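Local coordinates for aldehyde Dehydrogenase (Burkholderia cenocepacia, PDB 4O6R), which probably oxidises aldehydes to carboxylic acids with NAD(P)+ as the electron acceptor, and holds adenosine monophosphate in its nucleotide pocket, at residues A43-A48 / H214-R219; S188-V193 / V206-G211; P224-I229 / N248-Q253. All blocks are in the same frame, centred on the assembly; numbering follows the deposited sequence. Where two conformers were deposited one is given.

Contact 1. Residues A43-A48 / H214-R219. With AMP (adenosine monophosphate), chain E.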
loop_
_atom_site.group_PDB
_atom_site.type_symbol
_atom_site.label_atom_id
_atom_site.label_comp_id
_atom_site.label_asym_id
_atom_site.label_seq_id
_atom_site.Cartn_x
_atom_site.Cartn_y
_atom_site.Cartn_z
ATOM N N ALA A 43 -13.743 2.601 42.397
ATOM C CA ALA A 43 -12.404 2.336 42.867
ATOM C C ALA A 43 -11.398 3.320 42.227
ATOM O O ALA A 43 -11.505 3.650 41.040
ATOM C CB ALA A 43 -12.039 0.890 42.599
ATOM N N ALA A 44 -10.463 3.830 43.035
ATOM C CA ALA A 44 -9.484 4.843 42.600
ATOM C C ALA A 44 -8.085 4.239 42.450
ATOM O O ALA A 44 -7.360 4.034 43.441
ATOM C CB ALA A 44 -9.451 5.985 43.599
ATOM N N ALA A 45 -7.693 3.960 41.215
ATOM C CA ALA A 45 -6.381 3.362 40.954
ATOM C C ALA A 45 -5.257 4.317 41.299
ATOM O O ALA A 45 -5.318 5.515 40.982
ATOM C CB ALA A 45 -6.272 2.933 39.494
ATOM N N THR A 46 -4.219 3.773 41.923
ATOM C CA THR A 46 -2.958 4.480 42.146
ATOM C C THR A 46 -1.854 3.669 41.483
ATOM O O THR A 46 -2.134 2.698 40.768
ATOM C CB THR A 46 -2.669 4.647 43.643
ATOM O OG1 THR A 46 -2.478 3.344 44.270
ATOM C CG2 THR A 46 -3.791 5.383 44.289
ATOM N N ALA A 47 -0.609 4.060 41.715
ATOM C CA ALA A 47 0.536 3.448 41.042
ATOM C C ALA A 47 0.598 1.934 41.206
ATOM O O ALA A 47 0.859 1.215 40.250
ATOM C CB ALA A 47 1.818 4.081 41.549
ATOM N N ALA A 48 0.324 1.444 42.408
ATOM C CA ALA A 48 0.352 -0.002 42.649
ATOM C C ALA A 48 -0.654 -0.748 41.770
ATOM O O ALA A 48 -0.408 -1.882 41.359
ATOM C CB ALA A 48 0.098 -0.296 44.119
ATOM N N HIS A 214 -2.623 12.397 38.345
ATOM C CA HIS A 214 -1.349 12.530 39.008
ATOM C C HIS A 214 -0.961 11.297 39.794
ATOM O O HIS A 214 0.138 11.232 40.310
ATOM C CB HIS A 214 -1.358 13.744 39.913
ATOM C CG HIS A 214 -2.339 13.656 41.045
ATOM N ND1 HIS A 214 -3.628 14.137 40.950
ATOM C CD2 HIS A 214 -2.210 13.170 42.301
ATOM C CE1 HIS A 214 -4.256 13.939 42.097
ATOM N NE2 HIS A 214 -3.418 13.348 42.932
ATOM N N THR A 215 -1.846 10.311 39.915
ATOM C CA THR A 215 -1.488 9.039 40.556
ATOM C C THR A 215 -1.372 7.947 39.465
ATOM O O THR A 215 -0.263 7.596 39.047
ATOM C CB THR A 215 -2.514 8.621 41.628
ATOM O OG1 THR A 215 -3.848 8.740 41.114
ATOM C CG2 THR A 215 -2.417 9.509 42.875
ATOM N N ALA A 216 -2.512 7.441 38.988
ATOM C CA ALA A 216 -2.531 6.383 37.969
ATOM C C ALA A 216 -1.948 6.838 36.651
ATOM O O ALA A 216 -1.144 6.140 36.060
ATOM C CB ALA A 216 -3.945 5.859 37.741
ATOM N N GLY A 217 -2.368 8.004 36.172
ATOM C CA GLY A 217 -1.938 8.477 34.851
ATOM C C GLY A 217 -0.434 8.652 34.777
ATOM O O GLY A 217 0.197 8.222 33.820
ATOM N N GLN A 218 0.140 9.279 35.791
ATOM C CA GLN A 218 1.587 9.543 35.822
ATOM C C GLN A 218 2.362 8.214 35.868
ATOM O O GLN A 218 3.371 8.054 35.189
ATOM C CB GLN A 218 1.943 10.410 37.029
ATOM C CG GLN A 218 3.366 10.895 37.082
ATOM C CD GLN A 218 3.667 11.940 36.029
ATOM O OE1 GLN A 218 2.800 12.750 35.659
ATOM N NE2 GLN A 218 4.908 11.932 35.529
ATOM N N ARG A 219 1.880 7.251 36.642
ATOM C CA ARG A 219 2.582 5.982 36.719
ATOM C C ARG A 219 2.525 5.255 35.366
ATOM O O ARG A 219 3.528 4.698 34.913
ATOM C CB ARG A 219 2.023 5.087 37.832
ATOM C CG ARG A 219 2.698 3.730 37.950
ATOM C CD ARG A 219 4.219 3.815 38.063
ATOM N NE ARG A 219 4.801 2.487 38.187
ATOM C CZ ARG A 219 6.076 2.191 37.991
ATOM N NH1 ARG A 219 6.955 3.128 37.673
ATOM N NH2 ARG A 219 6.479 0.933 38.105
HETATM P P AMP E . -6.071 16.837 31.085
HETATM O O1P AMP E . -5.557 17.117 29.714
HETATM O O2P AMP E . -4.991 17.056 32.166
HETATM O O3P AMP E . -7.446 17.476 31.347
HETATM O "O5'" AMP E . -6.419 15.228 31.209
HETATM C "C5'" AMP E . -6.954 14.286 30.238
HETATM C "C4'" AMP E . -6.701 12.857 30.806
HETATM O "O4'" AMP E . -5.345 12.794 31.291
HETATM C "C3'" AMP E . -7.553 12.404 32.000
HETATM O "O3'" AMP E . -7.941 10.993 31.977
HETATM C "C2'" AMP E . -6.655 12.757 33.198
HETATM O "O2'" AMP E . -6.940 12.083 34.445
HETATM C "C1'" AMP E . -5.250 12.466 32.677
HETATM N N9 AMP E . -4.129 13.197 33.361
HETATM C C8 AMP E . -4.190 14.357 34.082
HETATM N N7 AMP E . -2.955 14.689 34.581
HETATM C C5 AMP E . -2.060 13.745 34.176
HETATM C C6 AMP E . -0.599 13.470 34.314
HETATM N N6 AMP E . 0.212 14.278 35.010
HETATM N N1 AMP E . -0.056 12.386 33.731
HETATM C C2 AMP E . -0.836 11.549 33.030
HETATM N N3 AMP E . -2.167 11.721 32.871
HETATM C C4 AMP E . -2.843 12.768 33.390
HETATM O O HOH W 1 -6.203 7.793 42.090
#
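Apolar packing between small residues lets the loop that leads into helix 47-66 lie close against helix 213-222. Thr46 and Ala216 approach to 4.6 Å between their CA atoms, a spacing that alanine, with nothing beyond CB, readily permits. Ala45 CB meets Ala216 CB at 4.1 Å, and both methyls are buried. One helical turn further on, Arg219 lays its aliphatic stem along Ala47: with CG anti to the backbone N (chi1 179°) and the chain bent at chi2 (53°), Arg219 CG comes 3.7 Å from Ala47 CB. The bend leaves the methylene groups on the alanine while the guanidinium end turns to Asp51, with which NE forms a salt bridge.

The polar link between the segments runs through a water. It donates to Ala45 O at 2.7 Å and lies 2.7 Å from Thr215 OG1, a hydrogen-bonding distance. Thr215 OG1 occupies the crowded position between its own backbone N and carbonyl carbon (chi1 48°), and it is also bonded to Tyr212 O, so the hydroxyl ties the start of this helix to both the water and the preceding loop.

On its other side the helix borders the nucleotide. Gln218 bends at chi2 so that its OE1 accepts from the adenine N6 of AMP at 3.1 Å, while NE2 is held by Glu222. Gly217 suits its place because the base lies directly over the backbone: Gly217 C is 3.4 Å from AMP C2, and a CB would collide with N3. Gly211 and Ala216 fall at positions of a GxGxxA-type pattern, consistent with the strand-turn-helix of a Rossmann-type nucleotide-binding domain and with the adenine-side wall of the cofactor pocket in aldehyde dehydrogenases.

Contact 2. Residues S188-V193 / V206-G211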
loop_
_atom_site.group_PDB
_atom_site.type_symbol
_atom_site.label_atom_id
_atom_site.label_comp_id
_atom_site.label_asym_id
_atom_site.label_seq_id
_atom_site.Cartn_x
_atom_site.Cartn_y
_atom_site.Cartn_z
ATOM N N SER A 188 -19.094 4.135 31.597
ATOM C CA SER A 188 -19.339 3.404 30.353
ATOM C C SER A 188 -18.128 2.536 29.964
ATOM O O SER A 188 -18.296 1.444 29.422
ATOM C CB SER A 188 -19.774 4.385 29.251
ATOM O OG SER A 188 -18.698 5.233 28.891
ATOM N N THR A 189 -16.917 2.972 30.315
ATOM C CA THR A 189 -15.712 2.221 30.051
ATOM C C THR A 189 -15.668 0.903 30.822
ATOM O O THR A 189 -15.247 -0.131 30.310
ATOM C CB THR A 189 -14.476 3.073 30.405
ATOM O OG1 THR A 189 -14.500 4.256 29.616
ATOM C CG2 THR A 189 -13.197 2.311 30.106
ATOM N N LEU A 190 -16.115 0.955 32.067
ATOM C CA LEU A 190 -16.230 -0.236 32.882
ATOM C C LEU A 190 -17.284 -1.209 32.296
ATOM O O LEU A 190 -17.112 -2.414 32.360
ATOM C CB LEU A 190 -16.545 0.165 34.327
ATOM C CG LEU A 190 -15.455 0.991 35.005
ATOM C CD1 LEU A 190 -15.817 1.245 36.454
ATOM C CD2 LEU A 190 -14.126 0.254 34.972
ATOM N N ARG A 191 -18.374 -0.695 31.729
ATOM C CA ARG A 191 -19.335 -1.560 31.039
ATOM C C ARG A 191 -18.758 -2.162 29.756
ATOM O O ARG A 191 -18.988 -3.331 29.464
ATOM C CB ARG A 191 -20.638 -0.803 30.737
ATOM C CG ARG A 191 -21.748 -1.615 30.064
ATOM C CD ARG A 191 -22.127 -2.874 30.837
ATOM N NE ARG A 191 -23.210 -3.613 30.159
ATOM C CZ ARG A 191 -23.317 -4.936 30.066
ATOM N NH1 ARG A 191 -22.418 -5.748 30.634
ATOM N NH2 ARG A 191 -24.349 -5.460 29.403
ATOM N N ILE A 192 -17.993 -1.366 28.999
ATOM C CA ILE A 192 -17.331 -1.876 27.807
ATOM C C ILE A 192 -16.423 -3.059 28.154
ATOM O O ILE A 192 -16.463 -4.080 27.477
ATOM C CB ILE A 192 -16.535 -0.768 27.089
ATOM C CG1 ILE A 192 -17.490 0.194 26.407
ATOM C CG2 ILE A 192 -15.531 -1.324 26.074
ATOM C CD1 ILE A 192 -18.324 -0.446 25.297
ATOM N N VAL A 193 -15.590 -2.934 29.183
ATOM C CA VAL A 193 -14.655 -4.019 29.461
ATOM C C VAL A 193 -15.385 -5.236 29.976
ATOM O O VAL A 193 -14.924 -6.366 29.760
ATOM C CB VAL A 193 -13.469 -3.598 30.357
ATOM C CG1 VAL A 193 -13.906 -3.441 31.800
ATOM C CG2 VAL A 193 -12.342 -4.609 30.248
ATOM N N VAL A 206 -7.101 -6.563 28.305
ATOM C CA VAL A 206 -7.585 -5.188 28.505
ATOM C C VAL A 206 -7.744 -4.970 30.002
ATOM O O VAL A 206 -8.465 -5.735 30.677
ATOM C CB VAL A 206 -8.946 -4.942 27.828
ATOM C CG1 VAL A 206 -9.484 -3.541 28.131
ATOM C CG2 VAL A 206 -8.804 -5.129 26.334
ATOM N N ASN A 207 -7.079 -3.936 30.508
ATOM C CA ASN A 207 -7.169 -3.569 31.903
ATOM C C ASN A 207 -7.562 -2.098 32.031
ATOM O O ASN A 207 -6.963 -1.226 31.386
ATOM C CB ASN A 207 -5.853 -3.838 32.604
ATOM C CG ASN A 207 -5.325 -5.214 32.305
ATOM O OD1 ASN A 207 -5.614 -6.157 33.027
ATOM N ND2 ASN A 207 -4.588 -5.349 31.211
ATOM N N ILE A 208 -8.580 -1.836 32.834
ATOM C CA ILE A 208 -9.094 -0.480 33.047
ATOM C C ILE A 208 -8.781 0.008 34.460
ATOM O O ILE A 208 -9.158 -0.640 35.447
ATOM C CB ILE A 208 -10.617 -0.408 32.829
ATOM C CG1 ILE A 208 -11.008 -1.124 31.536
ATOM C CG2 ILE A 208 -11.095 1.036 32.802
ATOM C CD1 ILE A 208 -10.463 -0.494 30.277
ATOM N N VAL A 209 -8.129 1.166 34.550
ATOM C CA VAL A 209 -7.674 1.693 35.843
ATOM C C VAL A 209 -8.043 3.177 36.019
ATOM O O VAL A 209 -7.195 4.049 35.965
ATOM C CB VAL A 209 -6.181 1.438 36.037
ATOM C CG1 VAL A 209 -5.945 -0.051 36.259
ATOM C CG2 VAL A 209 -5.388 1.907 34.845
ATOM N N PRO A 210 -9.346 3.465 36.202
ATOM C CA PRO A 210 -9.749 4.827 36.490
ATOM C C PRO A 210 -9.075 5.298 37.789
ATOM O O PRO A 210 -8.977 4.532 38.758
ATOM C CB PRO A 210 -11.259 4.730 36.724
ATOM C CG PRO A 210 -11.674 3.365 36.288
ATOM C CD PRO A 210 -10.436 2.508 36.448
ATOM N N GLY A 211 -8.645 6.542 37.797
ATOM C CA GLY A 211 -7.951 7.132 38.931
ATOM C C GLY A 211 -7.500 8.511 38.509
ATOM O O GLY A 211 -7.714 8.908 37.359
#
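Helix 187-199 packs on strand 206-208 as the crossover helix of a beta-alpha-beta unit that begins with strand 176-180, a building block of the Rossmann-type domain. The two short axes run nearly antiparallel, at 154°, and approach to 9.3 Å, as expected of a helix returning across its sheet.

Contact across this interface is made by apolar groups, all from buried residues. Ile208 is central, and its beta-branch splits the work. CG2, anti to the backbone N, touches both Thr189 CG2 at 3.6 Å and Leu190 CD2 at 3.8 Å; CG1, beside the backbone N, meets Val193 tip to tip. Branched residues suit a strand facing a helix because they present carbon close to the backbone. Thr189 likewise turns its methyl to the isoleucine, with chi1 -59° placing CG2 anti to N and leaving OG1 beside its own backbone N. Leu190 reaches in with the end of its chain, and beyond the strand its CD2 touches the ring of Pro210.

Asn207, between the two inward-facing residues, directs its side chain to the opposite face, against helix 47-66. At the strand's start, Val193 slides past Val206, bringing CG2 of Val193 to 3.7 Å from Val206 CG1.

Contact 3. Residues P224-I229 / N248-Q253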
loop_
_atom_site.group_PDB
_atom_site.type_symbol
_atom_site.label_atom_id
_atom_site.label_comp_id
_atom_site.label_asym_id
_atom_site.label_seq_id
_atom_site.Cartn_x
_atom_site.Cartn_y
_atom_site.Cartn_z
ATOM N N PRO A 224 8.078 1.376 33.088
ATOM C CA PRO A 224 9.118 0.802 32.218
ATOM C C PRO A 224 8.686 -0.394 31.385
ATOM O O PRO A 224 9.367 -0.737 30.436
ATOM C CB PRO A 224 10.212 0.382 33.221
ATOM C CG PRO A 224 9.480 0.152 34.488
ATOM C CD PRO A 224 8.433 1.238 34.509
ATOM N N GLY A 225 7.600 -1.069 31.778
ATOM C CA GLY A 225 6.973 -2.158 31.033
ATOM C C GLY A 225 5.989 -1.805 29.913
ATOM O O GLY A 225 5.469 -2.687 29.225
ATOM N N VAL A 226 5.738 -0.514 29.730
ATOM C CA VAL A 226 4.807 0.006 28.732
ATOM C C VAL A 226 5.612 0.523 27.535
ATOM O O VAL A 226 6.494 1.344 27.717
ATOM C CB VAL A 226 3.981 1.155 29.336
ATOM C CG1 VAL A 226 3.160 1.872 28.266
ATOM C CG2 VAL A 226 3.062 0.578 30.402
ATOM N N GLY A 227 5.287 0.035 26.343
ATOM C CA GLY A 227 6.026 0.361 25.118
ATOM C C GLY A 227 5.530 1.588 24.362
ATOM O O GLY A 227 6.228 2.119 23.501
ATOM N N LYS A 228 4.314 2.014 24.667
ATOM C CA LYS A 228 3.733 3.209 24.050
ATOM C C LYS A 228 2.701 3.806 24.977
ATOM O O LYS A 228 1.964 3.072 25.656
ATOM C CB LYS A 228 3.086 2.878 22.703
ATOM C CG LYS A 228 2.454 4.075 22.005
ATOM C CD LYS A 228 1.881 3.736 20.637
ATOM C CE LYS A 228 1.023 4.903 20.176
ATOM N NZ LYS A 228 0.318 4.677 18.898
ATOM N N ILE A 229 2.660 5.132 25.015
ATOM C CA ILE A 229 1.644 5.832 25.752
ATOM C C ILE A 229 0.902 6.733 24.777
ATOM O O ILE A 229 1.543 7.412 23.954
ATOM C CB ILE A 229 2.235 6.647 26.913
ATOM C CG1 ILE A 229 1.155 7.328 27.760
ATOM C CG2 ILE A 229 3.240 7.680 26.416
ATOM C CD1 ILE A 229 0.359 6.376 28.626
ATOM N N ASN A 248 11.941 5.013 29.700
ATOM C CA ASN A 248 12.205 3.899 28.842
ATOM C C ASN A 248 12.090 4.177 27.345
ATOM O O ASN A 248 12.073 3.242 26.576
ATOM C CB ASN A 248 11.320 2.698 29.209
ATOM C CG ASN A 248 9.888 2.867 28.766
ATOM O OD1 ASN A 248 9.411 3.975 28.537
ATOM N ND2 ASN A 248 9.182 1.748 28.671
ATOM N N LEU A 249 12.005 5.452 26.981
ATOM C CA LEU A 249 11.832 5.888 25.605
ATOM C C LEU A 249 10.678 5.191 24.898
ATOM O O LEU A 249 10.774 4.844 23.727
ATOM C CB LEU A 249 13.157 5.748 24.852
ATOM C CG LEU A 249 14.119 6.677 25.608
ATOM C CD1 LEU A 249 15.540 6.190 25.662
ATOM C CD2 LEU A 249 14.036 8.100 25.083
ATOM N N LYS A 250 9.576 4.995 25.627
ATOM C CA LYS A 250 8.361 4.492 25.036
ATOM C C LYS A 250 7.892 5.422 23.926
ATOM O O LYS A 250 8.132 6.630 23.949
ATOM C CB LYS A 250 7.258 4.337 26.066
ATOM C CG LYS A 250 6.919 5.592 26.865
ATOM C CD LYS A 250 5.693 5.462 27.743
ATOM C CE LYS A 250 5.745 4.341 28.778
ATOM N NZ LYS A 250 6.866 4.466 29.761
ATOM N N ARG A 251 7.217 4.842 22.941
ATOM C CA ARG A 251 6.620 5.640 21.903
ATOM C C ARG A 251 5.491 6.470 22.518
ATOM O O ARG A 251 4.958 6.115 23.577
ATOM C CB ARG A 251 6.143 4.765 20.764
ATOM C CG ARG A 251 7.336 4.216 20.002
ATOM C CD ARG A 251 7.009 2.989 19.191
ATOM N NE ARG A 251 6.081 3.352 18.134
ATOM C CZ ARG A 251 5.728 2.553 17.129
ATOM N NH1 ARG A 251 6.240 1.343 17.020
ATOM N NH2 ARG A 251 4.879 2.990 16.207
ATOM N N VAL A 252 5.169 7.573 21.853
ATOM C CA VAL A 252 4.207 8.552 22.336
ATOM C C VAL A 252 3.234 8.966 21.212
ATOM O O VAL A 252 3.634 9.186 20.059
ATOM C CB VAL A 252 4.943 9.802 22.872
ATOM C CG1 VAL A 252 3.959 10.879 23.324
ATOM C CG2 VAL A 252 5.867 9.430 24.022
ATOM N N GLN A 253 1.962 9.038 21.552
ATOM C CA GLN A 253 0.946 9.630 20.690
ATOM C C GLN A 253 0.199 10.724 21.487
ATOM O O GLN A 253 -0.128 10.539 22.666
ATOM C CB GLN A 253 -0.017 8.531 20.202
ATOM C CG GLN A 253 -1.194 9.017 19.384
ATOM C CD GLN A 253 -2.016 7.859 18.842
ATOM O OE1 GLN A 253 -1.655 6.664 19.021
ATOM N NE2 GLN A 253 -3.118 8.180 18.184
#
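Lys228 runs fully extended, every torsion near 180°, whereas Lys250 starts in the crowded position (chi1 56°) and bends again at chi3 and chi4; the two shapes carry their amines to opposite ends of a parallel strand pair. Strands 228-232 and 251-255 belong to a beta-alpha-beta unit connected by helix 235-245. Their ladder alternates between the two strands: Gly227 O accepts from Arg251 N, Ile229 N donates to Arg251 O at 2.9 Å, and Ile229 O accepts from Gln253 N.

Before the strands, the Asn248 amide bonds to both segments. Its ND2 donates to Val226 O at 2.9 Å, nearly straight (163°), and weakly to Pro224 O. Its OD1 accepts from Lys250 N, closing an Asx turn, and from Lys250 NZ, whose strongest partner is His223 O. The folded lysine stem is apolar filling: its CD packs 3.6 Å from Ile229 CG2 and its CE against Val226 CG1.

On the other face, Arg251 CB touches Lys228 CG, and Arg251 NH1 is bonded to Thr477 O. Lys228 NZ binds Asp475 O, and Lys228 makes a cation-pi contact with the Tyr476 ring. Gln253, likewise extended, meets that amine in its carbonyl plane, OE1 2.8 Å from Lys228 NZ.

Contact 1 lies on the same side of the chain's centre as each of the other two, in the nucleotide-binding part of the fold. Contact 2 is nested along the chain inside the loop closed by contact 1, and contact 3 follows. Contacts 1 and 2 have centres about 14 Å apart and touch through Ala45 N and Pro210 O, probably hydrogen-bonded. Contact 1 lies about 17 Å, centre to centre, from contact 3, where Arg219 packs on Pro224. Contacts 2 and 3, centres about 20 Å and nearest atoms about 10 Å apart, reach the same mixed sheet. Helix 213-222 connects strands 206-208 and 228-232; through it contact 1 touches the adenine, while contacts 2 and 3 lie in neighbouring elements.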